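Local structure of serine--tRNA ligase (Pyrococcus horikoshii, 2DQ0) at residues S183-L188 against R298-H303; K160-L165 against K294-V299; R384-F389 against P397-T402. The protein probably catalyses the ATP-dependent attachment of serine to tRNA(Ser), and also serylates tRNA(Sec) on the way to selenocysteinyl-tRNA. All coordinates share one frame; numbering follows the deposited sequence.

Interaction 1. Residues S183-L188 against R298-H303; sequences SRFYYL and RVHQFH. With SSA (5'-O-(N-(L-seryl)-sulfamoyl)adenosine), chain G; SO4 (sulfate ion), chain C; SO4 (sulfate ion), chain D.
The CA atoms come nearest at Arg184 and Val299, 4.7 Å apart, and next to them His300 N gives a nearly straight hydrogen bond (169°) to Arg184 O at 2.9 Å. The His300 side chain packs on Phe185. Its CB lies over one face of that ring, offset toward the rim, in a CH-pi contact 3.9 Å from the ring centroid. The two rings are inclined at 41°. His300 NE2 donates to O2 of a sulfate ion at 2.9 Å, and Arg184 NE donates a hydrogen bond to the same oxygen. The Arg184 chain bends at chi3 (-66°), which places NE beside the sulfate, while NH1 bonds O4. This ion probably comes from the crystallisation liquor. Arg184 NH1 also bonds Glu285 O, and His300 ND1 bonds Arg283 O. These partners belong to motif 2 of the class II synthetases, two antiparallel strands with a long connecting loop. The end of that loop holds the adenine of the seryl-adenylate analogue: Val299 N donates to SSA N1 at 3.0 Å, and SSA N6 donates back to Val299 O. Phe302 puts one ring face against the adenine, with SSA C4 3.4 Å above its plane. Further along, Tyr186 OH donates to Gln301 O, which lies at the edge of the tyrosine ring. Tyr186 CE1 also meets Val299 CG2 at 3.7 Å. The amide of Gln301 turns to the dimer interface, bonding Tyr219 N and Pro217 O of the second subunit.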
loop_
_atom_site.group_PDB
_atom_site.type_symbol
_atom_site.label_atom_id
_atom_site.label_comp_id
_atom_site.label_asym_id
_atom_site.label_seq_id
_atom_site.Cartn_x
_atom_site.Cartn_y
_atom_site.Cartn_z
ATOM N N SER A 183 -13.758 8.576 -4.472
ATOM C CA SER A 183 -13.402 8.865 -5.851
ATOM C C SER A 183 -11.933 8.643 -6.191
ATOM O O SER A 183 -11.058 8.734 -5.332
ATOM C CB SER A 183 -13.797 10.298 -6.175
ATOM O OG SER A 183 -13.239 11.148 -5.200
ATOM N N ARG A 184 -11.682 8.362 -7.468
ATOM C CA ARG A 184 -10.336 8.118 -7.972
ATOM C C ARG A 184 -9.616 6.864 -7.426
ATOM O O ARG A 184 -8.393 6.801 -7.378
ATOM C CB ARG A 184 -9.494 9.388 -7.829
ATOM C CG ARG A 184 -10.107 10.541 -8.652
ATOM C CD ARG A 184 -9.183 11.742 -8.938
ATOM N NE ARG A 184 -8.850 12.444 -7.717
ATOM C CZ ARG A 184 -7.982 13.442 -7.638
ATOM N NH1 ARG A 184 -7.747 14.013 -6.456
ATOM N NH2 ARG A 184 -7.353 13.863 -8.737
ATOM N N PHE A 185 -10.420 5.887 -7.007
ATOM C CA PHE A 185 -9.972 4.557 -6.595
ATOM C C PHE A 185 -10.710 3.658 -7.600
ATOM O O PHE A 185 -11.637 4.102 -8.255
ATOM C CB PHE A 185 -10.436 4.199 -5.190
ATOM C CG PHE A 185 -9.522 4.678 -4.117
ATOM C CD1 PHE A 185 -9.824 5.814 -3.383
ATOM C CD2 PHE A 185 -8.347 3.992 -3.842
ATOM C CE1 PHE A 185 -8.972 6.253 -2.389
ATOM C CE2 PHE A 185 -7.491 4.427 -2.847
ATOM C CZ PHE A 185 -7.802 5.563 -2.115
ATOM N N TYR A 186 -10.336 2.400 -7.721
ATOM C CA TYR A 186 -11.013 1.537 -8.672
ATOM C C TYR A 186 -10.772 0.051 -8.400
ATOM O O TYR A 186 -9.875 -0.302 -7.634
ATOM C CB TYR A 186 -10.461 1.822 -10.053
ATOM C CG TYR A 186 -8.963 1.739 -10.041
ATOM C CD1 TYR A 186 -8.199 2.874 -9.781
ATOM C CD2 TYR A 186 -8.303 0.510 -10.166
ATOM C CE1 TYR A 186 -6.826 2.798 -9.640
ATOM C CE2 TYR A 186 -6.904 0.420 -10.027
ATOM C CZ TYR A 186 -6.177 1.577 -9.766
ATOM O OH TYR A 186 -4.805 1.557 -9.655
ATOM N N TYR A 187 -11.597 -0.804 -9.015
ATOM C CA TYR A 187 -11.384 -2.248 -8.967
ATOM C C TYR A 187 -10.999 -2.452 -10.435
ATOM O O TYR A 187 -11.657 -1.919 -11.334
ATOM C CB TYR A 187 -12.656 -3.090 -8.708
ATOM C CG TYR A 187 -13.168 -3.121 -7.292
ATOM C CD1 TYR A 187 -13.981 -2.091 -6.804
ATOM C CD2 TYR A 187 -12.838 -4.174 -6.430
ATOM C CE1 TYR A 187 -14.446 -2.104 -5.512
ATOM C CE2 TYR A 187 -13.305 -4.198 -5.121
ATOM C CZ TYR A 187 -14.110 -3.156 -4.671
ATOM O OH TYR A 187 -14.598 -3.154 -3.392
ATOM N N LEU A 188 -9.919 -3.182 -10.675
ATOM C CA LEU A 188 -9.494 -3.489 -12.030
ATOM C C LEU A 188 -9.877 -4.985 -12.198
ATOM O O LEU A 188 -9.717 -5.795 -11.262
ATOM C CB LEU A 188 -7.999 -3.263 -12.140
ATOM C CG LEU A 188 -7.440 -2.318 -13.192
ATOM C CD1 LEU A 188 -8.181 -0.972 -13.236
ATOM C CD2 LEU A 188 -5.976 -2.127 -12.856
ATOM N N ARG A 298 -5.388 9.369 -13.480
ATOM C CA ARG A 298 -4.912 10.081 -12.310
ATOM C C ARG A 298 -5.725 9.596 -11.111
ATOM O O ARG A 298 -6.825 10.081 -10.828
ATOM C CB ARG A 298 -5.063 11.600 -12.516
ATOM C CG ARG A 298 -4.744 12.412 -11.279
ATOM C CD ARG A 298 -4.991 13.885 -11.498
ATOM N NE ARG A 298 -3.891 14.506 -12.211
ATOM C CZ ARG A 298 -3.974 14.986 -13.447
ATOM N NH1 ARG A 298 -5.118 14.916 -14.118
ATOM N NH2 ARG A 298 -2.908 15.547 -14.005
ATOM N N VAL A 299 -5.159 8.633 -10.403
ATOM C CA VAL A 299 -5.833 8.042 -9.281
ATOM C C VAL A 299 -4.990 8.053 -8.017
ATOM O O VAL A 299 -3.836 8.493 -8.004
ATOM C CB VAL A 299 -6.186 6.615 -9.627
ATOM C CG1 VAL A 299 -7.289 6.599 -10.670
ATOM C CG2 VAL A 299 -4.932 5.911 -10.200
ATOM N N HIS A 300 -5.577 7.549 -6.950
ATOM C CA HIS A 300 -4.889 7.497 -5.682
ATOM C C HIS A 300 -3.856 6.365 -5.547
ATOM O O HIS A 300 -2.897 6.495 -4.757
ATOM C CB HIS A 300 -5.922 7.430 -4.560
ATOM C CG HIS A 300 -6.672 8.702 -4.396
ATOM N ND1 HIS A 300 -6.032 9.910 -4.207
ATOM C CD2 HIS A 300 -8.000 8.970 -4.424
ATOM C CE1 HIS A 300 -6.937 10.867 -4.124
ATOM N NE2 HIS A 300 -8.136 10.322 -4.251
ATOM N N GLN A 301 -4.061 5.263 -6.277
ATOM C CA GLN A 301 -3.114 4.152 -6.239
ATOM C C GLN A 301 -2.855 3.596 -7.629
ATOM O O GLN A 301 -3.772 3.466 -8.445
ATOM C CB GLN A 301 -3.595 3.008 -5.313
ATOM C CG GLN A 301 -4.573 2.061 -5.937
ATOM C CD GLN A 301 -5.019 0.900 -5.029
ATOM O OE1 GLN A 301 -5.435 1.107 -3.885
ATOM N NE2 GLN A 301 -4.976 -0.323 -5.569
ATOM N N PHE A 302 -1.587 3.303 -7.886
ATOM C CA PHE A 302 -1.144 2.714 -9.142
ATOM C C PHE A 302 0.172 1.978 -8.941
ATOM O O PHE A 302 0.908 2.202 -7.959
ATOM C CB PHE A 302 -0.965 3.762 -10.239
ATOM C CG PHE A 302 0.062 4.814 -9.927
ATOM C CD1 PHE A 302 -0.268 5.923 -9.153
ATOM C CD2 PHE A 302 1.350 4.721 -10.445
ATOM C CE1 PHE A 302 0.673 6.926 -8.907
ATOM C CE2 PHE A 302 2.299 5.723 -10.207
ATOM C CZ PHE A 302 1.959 6.826 -9.438
ATOM N N HIS A 303 0.461 1.096 -9.882
ATOM C CA HIS A 303 1.674 0.300 -9.848
ATOM C C HIS A 303 2.725 0.926 -10.756
ATOM O O HIS A 303 2.400 1.422 -11.843
ATOM C CB HIS A 303 1.341 -1.110 -10.304
ATOM C CG HIS A 303 0.424 -1.829 -9.373
ATOM N ND1 HIS A 303 -0.372 -2.879 -9.775
ATOM C CD2 HIS A 303 0.206 -1.674 -8.044
ATOM C CE1 HIS A 303 -1.043 -3.340 -8.732
ATOM N NE2 HIS A 303 -0.711 -2.627 -7.669
HETATM N N10 SSA G . 9.958 8.797 -9.220
HETATM C CA SSA G . 9.586 9.603 -10.397
HETATM C CB SSA G . 9.932 8.888 -11.675
HETATM O OG SSA G . 9.066 7.776 -11.928
HETATM C C9 SSA G . 8.101 9.943 -10.454
HETATM O O9 SSA G . 7.308 9.451 -9.655
HETATM N N8 SSA G . 7.718 10.811 -11.398
HETATM S S1 SSA G . 6.166 11.190 -11.568
HETATM O O1S SSA G . 5.782 11.824 -10.315
HETATM O O2S SSA G . 6.068 11.926 -12.823
HETATM O "O5'" SSA G . 5.450 9.800 -11.687
HETATM C "C5'" SSA G . 5.836 8.909 -12.715
HETATM C "C4'" SSA G . 4.669 8.478 -13.546
HETATM O "O4'" SSA G . 3.701 7.776 -12.743
HETATM C "C3'" SSA G . 3.850 9.548 -14.242
HETATM O "O3'" SSA G . 4.530 9.997 -15.395
HETATM C "C2'" SSA G . 2.633 8.722 -14.618
HETATM O "O2'" SSA G . 2.849 7.816 -15.673
HETATM C "C1'" SSA G . 2.410 7.949 -13.311
HETATM N N9 SSA G . 1.609 8.664 -12.321
HETATM C C8 SSA G . 1.967 9.712 -11.490
HETATM N N7 SSA G . 0.995 10.125 -10.717
HETATM C C5 SSA G . -0.075 9.303 -11.060
HETATM C C6 SSA G . -1.419 9.238 -10.608
HETATM N N6 SSA G . -1.913 10.047 -9.675
HETATM N N1 SSA G . -2.236 8.282 -11.150
HETATM C C2 SSA G . -1.726 7.456 -12.089
HETATM N N3 SSA G . -0.473 7.429 -12.599
HETATM C C4 SSA G . 0.298 8.393 -12.045
HETATM S S SO4 C . -10.600 12.975 -4.328
HETATM O O1 SO4 C . -10.998 12.359 -3.048
HETATM O O2 SO4 C . -10.314 11.909 -5.298
HETATM O O3 SO4 C . -11.698 13.819 -4.842
HETATM O O4 SO4 C . -9.397 13.806 -4.119
HETATM S S SO4 D . -6.886 15.968 -16.828
HETATM O O1 SO4 D . -6.998 14.851 -15.868
HETATM O O2 SO4 D . -7.365 15.503 -18.144
HETATM O O3 SO4 D . -7.694 17.128 -16.394
HETATM O O4 SO4 D . -5.474 16.382 -16.909
#

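Interaction 2. Residues K160-L165 against K294-V299; sequences KLHVDL and KGIFRV. With SSA (5'-O-(N-(L-seryl)-sulfamoyl)adenosine), chain G; SO4 (sulfate ion), chain D.
His162 and Ile296 make the one hydrogen bond between the segments. Ile296 N donates to His162 NE2 at 3.0 Å, with an angle of 171° at the hydrogen. The donor lies in the imidazole plane, only 2° out of it. NE2 acts here as acceptor, which is consistent with a neutral ring. Ile296 CG1 lies beside the same nitrogen, 3.5 Å from NE2. It stands between the backbone N and the carbonyl carbon (chi1 62°), and this brings it against the ring. His162 NE2 is also 3.7 Å from Gly295 CA. Val163 flanks this group. Its CG2 lies over one face of the His162 ring, 3.4 Å above the plane, and meets Gly295 N at 3.5 Å. The same methyl touches Lys294 CD, but the Lys294 side chain is poorly ordered.

The next shell is helix 410-420. His162 and Ile296 both pack on Val415, and Ile296 also meets Ile414. At the start of helix 162-168, where Leu161 is the N-cap residue, His162 N bonds Glu419 OE2. Further along the loop, Phe297 O accepts a hydrogen bond from Arg412 NE, and the Phe297 ring makes a cation-pi contact with Arg412. Phe297 O also lies 3.2 Å from SSA C2 of the bound adenine. Arg298 NH1 donates to O4 of a sulfate ion, probably from the crystallisation liquor, at 3.2 Å. Helix 162-168 and helix 410-420 thus pack on the later part of the motif 2 loop of a class II aminoacyl-tRNA synthetase, whose next residues, Phe297 to Val299, line the adenine pocket.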
loop_
_atom_site.group_PDB
_atom_site.type_symbol
_atom_site.label_atom_id
_atom_site.label_comp_id
_atom_site.label_asym_id
_atom_site.label_seq_id
_atom_site.Cartn_x
_atom_site.Cartn_y
_atom_site.Cartn_z
ATOM N N LYS A 160 -12.175 5.951 -29.120
ATOM C CA LYS A 160 -12.727 6.096 -27.777
ATOM C C LYS A 160 -11.720 6.420 -26.663
ATOM O O LYS A 160 -10.505 6.214 -26.794
ATOM C CB LYS A 160 -13.508 4.825 -27.406
ATOM C CG LYS A 160 -14.591 4.437 -28.415
ATOM C CD LYS A 160 -15.540 3.344 -27.890
ATOM C CE LYS A 160 -16.609 2.938 -28.922
ATOM N NZ LYS A 160 -16.109 2.054 -30.060
ATOM N N LEU A 161 -12.249 6.946 -25.566
ATOM C CA LEU A 161 -11.442 7.280 -24.397
ATOM C C LEU A 161 -11.178 5.992 -23.639
ATOM O O LEU A 161 -12.011 5.064 -23.653
ATOM C CB LEU A 161 -12.200 8.235 -23.508
ATOM C CG LEU A 161 -12.154 9.641 -24.083
ATOM C CD1 LEU A 161 -13.109 10.509 -23.256
ATOM C CD2 LEU A 161 -10.701 10.174 -24.076
ATOM N N HIS A 162 -10.036 5.931 -22.958
ATOM C CA HIS A 162 -9.694 4.703 -22.248
ATOM C C HIS A 162 -10.766 4.252 -21.248
ATOM O O HIS A 162 -11.033 3.044 -21.106
ATOM C CB HIS A 162 -8.326 4.836 -21.558
ATOM C CG HIS A 162 -8.401 5.321 -20.148
ATOM N ND1 HIS A 162 -8.454 6.657 -19.822
ATOM C CD2 HIS A 162 -8.411 4.646 -18.976
ATOM C CE1 HIS A 162 -8.486 6.785 -18.510
ATOM N NE2 HIS A 162 -8.461 5.580 -17.974
ATOM N N VAL A 163 -11.398 5.220 -20.582
ATOM C CA VAL A 163 -12.429 4.912 -19.610
ATOM C C VAL A 163 -13.538 4.121 -20.294
ATOM O O VAL A 163 -13.969 3.080 -19.814
ATOM C CB VAL A 163 -13.034 6.185 -19.015
ATOM C CG1 VAL A 163 -13.774 5.845 -17.742
ATOM C CG2 VAL A 163 -11.939 7.225 -18.767
ATOM N N ASP A 164 -13.993 4.604 -21.439
ATOM C CA ASP A 164 -15.050 3.898 -22.131
ATOM C C ASP A 164 -14.617 2.517 -22.583
ATOM O O ASP A 164 -15.407 1.575 -22.545
ATOM C CB ASP A 164 -15.564 4.752 -23.290
ATOM C CG ASP A 164 -16.275 6.006 -22.787
ATOM O OD1 ASP A 164 -17.275 5.845 -22.037
ATOM O OD2 ASP A 164 -15.834 7.139 -23.110
ATOM N N LEU A 165 -13.356 2.385 -22.985
ATOM C CA LEU A 165 -12.843 1.100 -23.413
ATOM C C LEU A 165 -12.817 0.118 -22.220
ATOM O O LEU A 165 -13.141 -1.060 -22.367
ATOM C CB LEU A 165 -11.451 1.278 -24.039
ATOM C CG LEU A 165 -11.487 1.820 -25.487
ATOM C CD1 LEU A 165 -10.118 2.340 -25.897
ATOM C CD2 LEU A 165 -11.951 0.713 -26.468
ATOM N N LYS A 294 -11.644 10.534 -16.295
ATOM C CA LYS A 294 -12.296 9.826 -15.172
ATOM C C LYS A 294 -12.029 8.354 -14.845
ATOM O O LYS A 294 -12.737 7.764 -14.015
ATOM C CB LYS A 294 -13.819 10.021 -15.269
ATOM C CG LYS A 294 -14.282 10.810 -16.486
ATOM C CD LYS A 294 -13.946 10.104 -17.799
ATOM C CE LYS A 294 -14.055 11.070 -18.980
ATOM N NZ LYS A 294 -13.664 10.446 -20.270
ATOM N N GLY A 295 -11.013 7.768 -15.459
ATOM C CA GLY A 295 -10.717 6.375 -15.182
ATOM C C GLY A 295 -9.486 6.090 -14.334
ATOM O O GLY A 295 -9.498 6.278 -13.125
ATOM N N ILE A 296 -8.415 5.628 -14.968
ATOM C CA ILE A 296 -7.199 5.296 -14.240
ATOM C C ILE A 296 -5.990 6.115 -14.654
ATOM O O ILE A 296 -4.839 5.683 -14.513
ATOM C CB ILE A 296 -6.858 3.809 -14.397
ATOM C CG1 ILE A 296 -6.590 3.473 -15.868
ATOM C CG2 ILE A 296 -7.970 2.971 -13.835
ATOM C CD1 ILE A 296 -6.265 1.975 -16.126
ATOM N N PHE A 297 -6.255 7.304 -15.168
ATOM C CA PHE A 297 -5.182 8.183 -15.588
ATOM C C PHE A 297 -4.548 8.897 -14.391
ATOM O O PHE A 297 -3.333 9.044 -14.311
ATOM C CB PHE A 297 -5.719 9.231 -16.547
ATOM C CG PHE A 297 -4.663 10.111 -17.101
ATOM C CD1 PHE A 297 -3.794 9.634 -18.094
ATOM C CD2 PHE A 297 -4.472 11.400 -16.593
ATOM C CE1 PHE A 297 -2.739 10.427 -18.572
ATOM C CE2 PHE A 297 -3.413 12.209 -17.067
ATOM C CZ PHE A 297 -2.545 11.709 -18.063
ATOM N N ARG A 298 -5.388 9.369 -13.480
ATOM C CA ARG A 298 -4.912 10.081 -12.310
ATOM C C ARG A 298 -5.725 9.596 -11.111
ATOM O O ARG A 298 -6.825 10.081 -10.828
ATOM C CB ARG A 298 -5.063 11.600 -12.516
ATOM C CG ARG A 298 -4.744 12.412 -11.279
ATOM C CD ARG A 298 -4.991 13.885 -11.498
ATOM N NE ARG A 298 -3.891 14.506 -12.211
ATOM C CZ ARG A 298 -3.974 14.986 -13.447
ATOM N NH1 ARG A 298 -5.118 14.916 -14.118
ATOM N NH2 ARG A 298 -2.908 15.547 -14.005
ATOM N N VAL A 299 -5.159 8.633 -10.403
ATOM C CA VAL A 299 -5.833 8.042 -9.281
ATOM C C VAL A 299 -4.990 8.053 -8.017
ATOM O O VAL A 299 -3.836 8.493 -8.004
ATOM C CB VAL A 299 -6.186 6.615 -9.627
ATOM C CG1 VAL A 299 -7.289 6.599 -10.670
ATOM C CG2 VAL A 299 -4.932 5.911 -10.200
HETATM N N10 SSA G . 9.958 8.797 -9.220
HETATM C CA SSA G . 9.586 9.603 -10.397
HETATM C CB SSA G . 9.932 8.888 -11.675
HETATM O OG SSA G . 9.066 7.776 -11.928
HETATM C C9 SSA G . 8.101 9.943 -10.454
HETATM O O9 SSA G . 7.308 9.451 -9.655
HETATM N N8 SSA G . 7.718 10.811 -11.398
HETATM S S1 SSA G . 6.166 11.190 -11.568
HETATM O O1S SSA G . 5.782 11.824 -10.315
HETATM O O2S SSA G . 6.068 11.926 -12.823
HETATM O "O5'" SSA G . 5.450 9.800 -11.687
HETATM C "C5'" SSA G . 5.836 8.909 -12.715
HETATM C "C4'" SSA G . 4.669 8.478 -13.546
HETATM O "O4'" SSA G . 3.701 7.776 -12.743
HETATM C "C3'" SSA G . 3.850 9.548 -14.242
HETATM O "O3'" SSA G . 4.530 9.997 -15.395
HETATM C "C2'" SSA G . 2.633 8.722 -14.618
HETATM O "O2'" SSA G . 2.849 7.816 -15.673
HETATM C "C1'" SSA G . 2.410 7.949 -13.311
HETATM N N9 SSA G . 1.609 8.664 -12.321
HETATM C C8 SSA G . 1.967 9.712 -11.490
HETATM N N7 SSA G . 0.995 10.125 -10.717
HETATM C C5 SSA G . -0.075 9.303 -11.060
HETATM C C6 SSA G . -1.419 9.238 -10.608
HETATM N N6 SSA G . -1.913 10.047 -9.675
HETATM N N1 SSA G . -2.236 8.282 -11.150
HETATM C C2 SSA G . -1.726 7.456 -12.089
HETATM N N3 SSA G . -0.473 7.429 -12.599
HETATM C C4 SSA G . 0.298 8.393 -12.045
HETATM S S SO4 D . -6.886 15.968 -16.828
HETATM O O1 SO4 D . -6.998 14.851 -15.868
HETATM O O2 SO4 D . -7.365 15.503 -18.144
HETATM O O3 SO4 D . -7.694 17.128 -16.394
HETATM O O4 SO4 D . -5.474 16.382 -16.909
#

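Interaction 3. Residues R384-F389 against P397-T402; sequences RLNIRF and PRYVHT
Arg388 is packed between two neighbours from the other segment. Pro397 CG lies over one face of its guanidinium, 3.4 Å above the plane and offset toward the rim. The Arg388 chain bends at chi3 (-64°), which turns NE toward Pro397. The aliphatic part of the Arg388 side chain lies over one face of the Tyr399 ring, where CD makes a CH-pi contact 4.2 Å from the centroid. CG is closer to the rim, 3.5 Å from Tyr399 CD1. At the edge of the tyrosine ring are Ile387 O and Asn386 CA. An alanine in place of Arg388 would probably leave this face of Tyr399 and Pro397 CG without their partner and set the tyrosine ring freer to turn. Phe389 meets Arg398 in another way. Its CZ lies over one face of the Arg398 guanidinium, with ring and guanidinium planes 55° apart, and the charged group makes a salt bridge to Glu314. The Phe389 ring has Tyr399 O at its edge. The segments form a beta hairpin between strands 387-390 and 398-406 in the large sheet of the catalytic core. Phe389 and Arg398 are an antiparallel hydrogen-bonded pair, and Arg398 N donates to Phe389 O at 2.9 Å. Arg388 and Tyr399 are the non-hydrogen-bonded pair next to it, with CA atoms 4.1 Å apart. Val400 N donates to Ile387 O at 3.1 Å. The Val400 methyls then divide: CG2 meets Ile387 CG2 at 3.5 Å, and CG1 meets Phe389 CD1 at 3.7 Å. Ile387 and Val400 both pack on Tyr310 of strand 301-311, while Arg388 pairs through its backbone with Glu264 and Leu266.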
loop_
_atom_site.group_PDB
_atom_site.type_symbol
_atom_site.label_atom_id
_atom_site.label_comp_id
_atom_site.label_asym_id
_atom_site.label_seq_id
_atom_site.Cartn_x
_atom_site.Cartn_y
_atom_site.Cartn_z
ATOM N N ARG A 384 20.659 15.640 1.557
ATOM C CA ARG A 384 19.636 15.535 2.600
ATOM C C ARG A 384 19.733 14.219 3.333
ATOM O O ARG A 384 19.672 14.169 4.550
ATOM C CB ARG A 384 18.223 15.653 2.009
ATOM C CG ARG A 384 17.857 17.037 1.509
ATOM C CD ARG A 384 16.850 16.977 0.354
ATOM N NE ARG A 384 15.478 17.226 0.786
ATOM C CZ ARG A 384 14.973 18.429 1.028
ATOM N NH1 ARG A 384 13.709 18.543 1.427
ATOM N NH2 ARG A 384 15.719 19.516 0.859
ATOM N N LEU A 385 19.883 13.144 2.580
ATOM C CA LEU A 385 19.962 11.819 3.168
ATOM C C LEU A 385 21.373 11.421 3.593
ATOM O O LEU A 385 21.588 10.315 4.088
ATOM C CB LEU A 385 19.407 10.804 2.174
ATOM C CG LEU A 385 17.955 11.113 1.821
ATOM C CD1 LEU A 385 17.470 10.215 0.677
ATOM C CD2 LEU A 385 17.116 10.945 3.085
ATOM N N ASN A 386 22.319 12.339 3.417
ATOM C CA ASN A 386 23.725 12.105 3.749
ATOM C C ASN A 386 24.274 10.884 3.027
ATOM O O ASN A 386 24.727 9.933 3.649
ATOM C CB ASN A 386 23.907 11.936 5.258
ATOM C CG ASN A 386 25.366 11.721 5.657
ATOM O OD1 ASN A 386 25.667 11.518 6.833
ATOM N ND2 ASN A 386 26.276 11.759 4.676
ATOM N N ILE A 387 24.223 10.912 1.706
ATOM C CA ILE A 387 24.716 9.803 0.922
ATOM C C ILE A 387 25.964 10.248 0.190
ATOM O O ILE A 387 25.902 10.941 -0.832
ATOM C CB ILE A 387 23.665 9.331 -0.077
ATOM C CG1 ILE A 387 22.431 8.850 0.682
ATOM C CG2 ILE A 387 24.220 8.214 -0.931
ATOM C CD1 ILE A 387 21.340 8.382 -0.221
ATOM N N ARG A 388 27.105 9.848 0.736
ATOM C CA ARG A 388 28.389 10.190 0.165
ATOM C C ARG A 388 29.118 8.938 -0.268
ATOM O O ARG A 388 28.630 7.814 -0.084
ATOM C CB ARG A 388 29.226 10.939 1.200
ATOM C CG ARG A 388 28.587 12.227 1.667
ATOM C CD ARG A 388 29.406 12.884 2.727
ATOM N NE ARG A 388 29.477 12.070 3.931
ATOM C CZ ARG A 388 30.197 12.390 5.003
ATOM N NH1 ARG A 388 30.198 11.594 6.062
ATOM N NH2 ARG A 388 30.927 13.504 5.009
ATOM N N PHE A 389 30.291 9.144 -0.852
ATOM C CA PHE A 389 31.125 8.044 -1.302
ATOM C C PHE A 389 32.575 8.504 -1.260
ATOM O O PHE A 389 32.852 9.704 -1.291
ATOM C CB PHE A 389 30.760 7.649 -2.729
ATOM C CG PHE A 389 31.234 8.624 -3.762
ATOM C CD1 PHE A 389 30.771 9.933 -3.760
ATOM C CD2 PHE A 389 32.168 8.237 -4.717
ATOM C CE1 PHE A 389 31.229 10.855 -4.693
ATOM C CE2 PHE A 389 32.638 9.146 -5.661
ATOM C CZ PHE A 389 32.167 10.466 -5.651
ATOM N N PRO A 397 34.997 12.259 1.842
ATOM C CA PRO A 397 33.842 11.696 1.144
ATOM C C PRO A 397 33.032 12.805 0.468
ATOM O O PRO A 397 32.828 13.884 1.031
ATOM C CB PRO A 397 33.079 10.979 2.259
ATOM C CG PRO A 397 33.434 11.768 3.481
ATOM C CD PRO A 397 34.905 12.017 3.293
ATOM N N ARG A 398 32.604 12.536 -0.760
ATOM C CA ARG A 398 31.817 13.492 -1.527
ATOM C C ARG A 398 30.408 12.946 -1.787
ATOM O O ARG A 398 30.200 11.727 -1.849
ATOM C CB ARG A 398 32.497 13.785 -2.865
ATOM C CG ARG A 398 33.890 14.361 -2.763
ATOM C CD ARG A 398 34.427 14.656 -4.160
ATOM N NE ARG A 398 34.601 13.446 -4.961
ATOM C CZ ARG A 398 34.238 13.325 -6.240
ATOM N NH1 ARG A 398 34.448 12.178 -6.877
ATOM N NH2 ARG A 398 33.651 14.336 -6.886
ATOM N N TYR A 399 29.449 13.857 -1.937
ATOM C CA TYR A 399 28.065 13.479 -2.200
ATOM C C TYR A 399 27.919 12.822 -3.562
ATOM O O TYR A 399 28.595 13.165 -4.526
ATOM C CB TYR A 399 27.147 14.703 -2.089
ATOM C CG TYR A 399 26.990 15.169 -0.661
ATOM C CD1 TYR A 399 26.263 14.411 0.259
ATOM C CD2 TYR A 399 27.596 16.344 -0.214
ATOM C CE1 TYR A 399 26.140 14.815 1.583
ATOM C CE2 TYR A 399 27.479 16.756 1.112
ATOM C CZ TYR A 399 26.743 15.989 1.999
ATOM O OH TYR A 399 26.546 16.424 3.286
ATOM N N VAL A 400 27.045 11.839 -3.623
ATOM C CA VAL A 400 26.799 11.112 -4.855
ATOM C C VAL A 400 25.720 11.866 -5.626
ATOM O O VAL A 400 25.170 12.879 -5.160
ATOM C CB VAL A 400 26.269 9.700 -4.522
ATOM C CG1 VAL A 400 27.158 9.033 -3.434
ATOM C CG2 VAL A 400 24.832 9.808 -3.992
ATOM N N HIS A 401 25.436 11.407 -6.827
ATOM C CA HIS A 401 24.359 12.031 -7.579
ATOM C C HIS A 401 23.278 10.971 -7.672
ATOM O O HIS A 401 23.578 9.784 -7.773
ATOM C CB HIS A 401 24.808 12.468 -8.974
ATOM C CG HIS A 401 25.374 13.852 -9.013
ATOM N ND1 HIS A 401 25.573 14.543 -10.191
ATOM C CD2 HIS A 401 25.756 14.687 -8.013
ATOM C CE1 HIS A 401 26.048 15.746 -9.911
ATOM N NE2 HIS A 401 26.167 15.860 -8.599
ATOM N N THR A 402 22.025 11.383 -7.589
ATOM C CA THR A 402 20.943 10.419 -7.690
ATOM C C THR A 402 20.083 10.747 -8.883
ATOM O O THR A 402 19.918 11.909 -9.249
ATOM C CB THR A 402 20.044 10.401 -6.423
ATOM O OG1 THR A 402 19.406 11.674 -6.255
ATOM C CG2 THR A 402 20.866 10.089 -5.203
#

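Overall arrangement
Along the chain, residues 160-165 and 183-188 come first, and both meet the run 294-303. The hairpin of interaction 3 follows after it. Interactions 1 and 2 share Arg298 and Val299, and their centres are about 11 Å apart. They touch where Leu188 CD1 packs on Ile296 CG2 at 4.0 Å. Together they frame the adenine end of the bound analogue. Interaction 3 lies on the opposite side of the chain's centre. Its centre is about 35 Å from that of interaction 1 and about 40 Å from that of interaction 2. Strand 301-311, which starts in interaction 1, neighbours strand 398-406 of interaction 3, so one core sheet joins the pocket to the hairpin.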